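Local coordinates for glutamyl-tRNA(Gln) amidotransferase subunit F, mitochondrial (Saccharomyces cerevisiae, PDB 4N0H), which is a GatC-like subunit of the mitochondrial amidotransferase complex, in which it assembles with subunits A and B, at residues Pro45-Val51 and Ile70-Ala75. Numbering follows the deposited sequence.
Sequences PPSAEAV and IQMRLA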
ATOM      1  N   PRO C  45      -5.560   8.866 -27.982  1.00 71.11           N
ATOM      2  CA  PRO C  45      -4.908   7.857 -27.139  1.00 66.65           C
ATOM      3  C   PRO C  45      -3.429   8.165 -26.955  1.00 61.59           C
ATOM      4  O   PRO C  45      -2.876   8.940 -27.733  1.00 62.01           O
ATOM      5  CB  PRO C  45      -5.065   6.565 -27.952  1.00 69.15           C
ATOM      6  CG  PRO C  45      -6.177   6.833 -28.904  1.00 73.06           C
ATOM      7  CD  PRO C  45      -6.075   8.286 -29.233  1.00 72.94           C
ATOM      8  N   PRO C  46      -2.796   7.576 -25.929  1.00 57.06           N
ATOM      9  CA  PRO C  46      -1.340   7.697 -25.812  1.00 53.22           C
ATOM     10  C   PRO C  46      -0.682   7.014 -27.003  1.00 51.45           C
ATOM     11  O   PRO C  46      -1.267   6.087 -27.566  1.00 49.77           O
ATOM     12  CB  PRO C  46      -1.025   6.936 -24.521  1.00 53.24           C
ATOM     13  CG  PRO C  46      -2.184   6.013 -24.329  1.00 57.02           C
ATOM     14  CD  PRO C  46      -3.372   6.764 -24.843  1.00 57.34           C
ATOM     15  N   SER C  47       0.508   7.465 -27.384  1.00 49.93           N
ATOM     16  CA  SER C  47       1.179   6.933 -28.566  1.00 48.56           C
ATOM     17  C   SER C  47       1.638   5.501 -28.333  1.00 49.39           C
ATOM     18  O   SER C  47       1.691   5.033 -27.196  1.00 43.20           O
ATOM     19  CB  SER C  47       2.373   7.807 -28.951  1.00 48.63           C
ATOM     20  OG  SER C  47       3.385   7.757 -27.960  1.00 49.90           O
ATOM     21  N   ALA C  48       1.968   4.810 -29.420  1.00 47.79           N
ATOM     22  CA  ALA C  48       2.464   3.443 -29.344  1.00 47.48           C
ATOM     23  C   ALA C  48       3.780   3.401 -28.573  1.00 47.68           C
ATOM     24  O   ALA C  48       4.093   2.409 -27.917  1.00 49.39           O
ATOM     25  CB  ALA C  48       2.648   2.868 -30.745  1.00 47.55           C
ATOM     26  N   GLU C  49       4.548   4.482 -28.666  1.00 44.96           N
ATOM     27  CA  GLU C  49       5.805   4.591 -27.938  1.00 44.55           C
ATOM     28  C   GLU C  49       5.540   4.774 -26.445  1.00 42.77           C
ATOM     29  O   GLU C  49       6.367   4.405 -25.611  1.00 44.49           O
ATOM     30  CB  GLU C  49       6.642   5.753 -28.474  1.00 47.38           C
ATOM     31  N   ALA C  50       4.384   5.343 -26.115  1.00 38.35           N
ATOM     32  CA  ALA C  50       3.997   5.519 -24.720  1.00 38.48           C
ATOM     33  C   ALA C  50       3.592   4.184 -24.108  1.00 40.56           C
ATOM     34  O   ALA C  50       3.922   3.896 -22.961  1.00 40.83           O
ATOM     35  CB  ALA C  50       2.867   6.528 -24.597  1.00 37.60           C
ATOM     36  N   VAL C  51       2.874   3.376 -24.884  1.00 40.05           N
ATOM     37  CA  VAL C  51       2.444   2.059 -24.430  1.00 41.43           C
ATOM     38  C   VAL C  51       3.637   1.125 -24.220  1.00 42.44           C
ATOM     39  O   VAL C  51       3.698   0.396 -23.230  1.00 42.80           O
ATOM     40  CB  VAL C  51       1.422   1.431 -25.407  1.00 40.44           C
ATOM     41  CG1 VAL C  51       1.232  -0.054 -25.121  1.00 39.25           C
ATOM     42  CG2 VAL C  51       0.091   2.169 -25.322  1.00 39.39           C
ATOM     43  N   ILE C  70      -4.277  -1.771 -26.355  1.00 48.89           N
ATOM     44  CA  ILE C  70      -3.872  -1.133 -25.108  1.00 47.12           C
ATOM     45  C   ILE C  70      -4.086   0.376 -25.190  1.00 46.53           C
ATOM     46  O   ILE C  70      -4.558   0.995 -24.237  1.00 44.63           O
ATOM     47  CB  ILE C  70      -2.397  -1.444 -24.755  1.00 45.15           C
ATOM     48  CG1 ILE C  70      -2.186  -2.955 -24.633  1.00 41.38           C
ATOM     49  CG2 ILE C  70      -2.001  -0.757 -23.462  1.00 41.03           C
ATOM     50  CD1 ILE C  70      -0.763  -3.357 -24.312  1.00 39.17           C
ATOM     51  N   GLN C  71      -3.746   0.958 -26.338  1.00 46.05           N
ATOM     52  CA  GLN C  71      -3.971   2.380 -26.592  1.00 48.90           C
ATOM     53  C   GLN C  71      -5.435   2.765 -26.415  1.00 49.61           C
ATOM     54  O   GLN C  71      -5.745   3.775 -25.788  1.00 47.56           O
ATOM     55  CB  GLN C  71      -3.534   2.752 -28.010  1.00 47.47           C
ATOM     56  CG  GLN C  71      -2.039   2.920 -28.198  1.00 46.76           C
ATOM     57  CD  GLN C  71      -1.675   3.204 -29.640  1.00 49.14           C
ATOM     58  OE1 GLN C  71      -1.660   2.300 -30.476  1.00 49.22           O
ATOM     59  NE2 GLN C  71      -1.388   4.465 -29.944  1.00 48.08           N
ATOM     60  N   MET C  72      -6.323   1.954 -26.982  1.00 53.14           N
ATOM     61  CA  MET C  72      -7.759   2.214 -26.942  1.00 54.05           C
ATOM     62  C   MET C  72      -8.293   2.147 -25.518  1.00 49.89           C
ATOM     63  O   MET C  72      -8.959   3.072 -25.051  1.00 46.33           O
ATOM     64  CB  MET C  72      -8.509   1.197 -27.807  1.00 60.74           C
ATOM     65  CG  MET C  72      -9.320   1.792 -28.954  1.00 67.45           C
ATOM     66  SD  MET C  72      -8.341   2.163 -30.426  1.00154.97           S
ATOM     67  CE  MET C  72      -7.839   3.852 -30.109  1.00 77.32           C
ATOM     68  N   ARG C  73      -8.000   1.041 -24.843  1.00 47.82           N
ATOM     69  CA  ARG C  73      -8.470   0.809 -23.482  1.00 47.53           C
ATOM     70  C   ARG C  73      -7.981   1.903 -22.542  1.00 44.15           C
ATOM     71  O   ARG C  73      -8.753   2.454 -21.756  1.00 44.56           O
ATOM     72  CB  ARG C  73      -7.999  -0.559 -22.987  1.00 47.39           C
ATOM     73  CG  ARG C  73      -8.598  -0.977 -21.655  1.00 50.16           C
ATOM     74  CD  ARG C  73      -8.008  -2.290 -21.171  1.00 55.93           C
ATOM     75  NE  ARG C  73      -6.573  -2.182 -20.920  1.00 62.55           N
ATOM     76  CZ  ARG C  73      -5.633  -2.781 -21.646  1.00 65.61           C
ATOM     77  NH1 ARG C  73      -5.972  -3.550 -22.673  1.00 68.84           N
ATOM     78  NH2 ARG C  73      -4.352  -2.619 -21.337  1.00 62.70           N
ATOM     79  N   LEU C  74      -6.693   2.215 -22.640  1.00 42.84           N
ATOM     80  CA  LEU C  74      -6.079   3.257 -21.828  1.00 40.02           C
ATOM     81  C   LEU C  74      -6.720   4.616 -22.113  1.00 43.10           C
ATOM     82  O   LEU C  74      -6.957   5.405 -21.198  1.00 39.16           O
ATOM     83  CB  LEU C  74      -4.575   3.296 -22.098  1.00 36.43           C
ATOM     84  CG  LEU C  74      -3.625   4.005 -21.135  1.00 38.93           C
ATOM     85  CD1 LEU C  74      -3.868   3.573 -19.691  1.00 31.28           C
ATOM     86  CD2 LEU C  74      -2.189   3.706 -21.539  1.00 41.76           C
ATOM     87  N   ALA C  75      -7.010   4.879 -23.386  1.00 44.48           N
ATOM     88  CA  ALA C  75      -7.671   6.118 -23.783  1.00 41.84           C
ATOM     89  C   ALA C  75      -9.014   6.287 -23.077  1.00 40.38           C
ATOM     90  O   ALA C  75      -9.330   7.367 -22.582  1.00 40.48           O
ATOM     91  CB  ALA C  75      -7.856   6.164 -25.300  1.00 44.72           C
TER
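Two helices joined by a short connection, 48-57 and 67-81, are consecutive in a helix-loop-helix arrangement of this GatC-like subunit, and the extended lead-in to the first helix packs along the second. Gln71 has the most surface covered. Its long, flexible amide side chain reaches the lead-in, where Gln71 NE2 donates to Pro46 O at 2.9 Å with a nearly straight geometry (163°). Pro46 is held extended ahead of the helix, so its carbonyl can meet this amide. Val51, buried and pointing toward helix 67-81, packs against Ile70 (Val51 CG1 to Ile70 CG2, 3.7 Å) and the aliphatic stem of Gln71 (Val51 CG2 to Gln71 CG, 3.7 Å). Ile67 extends this apolar seam. Pro46 CG lies 3.6 Å from Leu74 CD2, and Leu74 also packs on an apolar side chain of subunit A. Pro45, rigid and extended, turns the CB-CG edge of its ring to the helix. The small methyl of Ala75 permits a close approach, Pro45 CB to Ala75 CB being 3.9 Å, and Met72 curls back so that Met72 CE sits 3.6 Å from Pro45 CG.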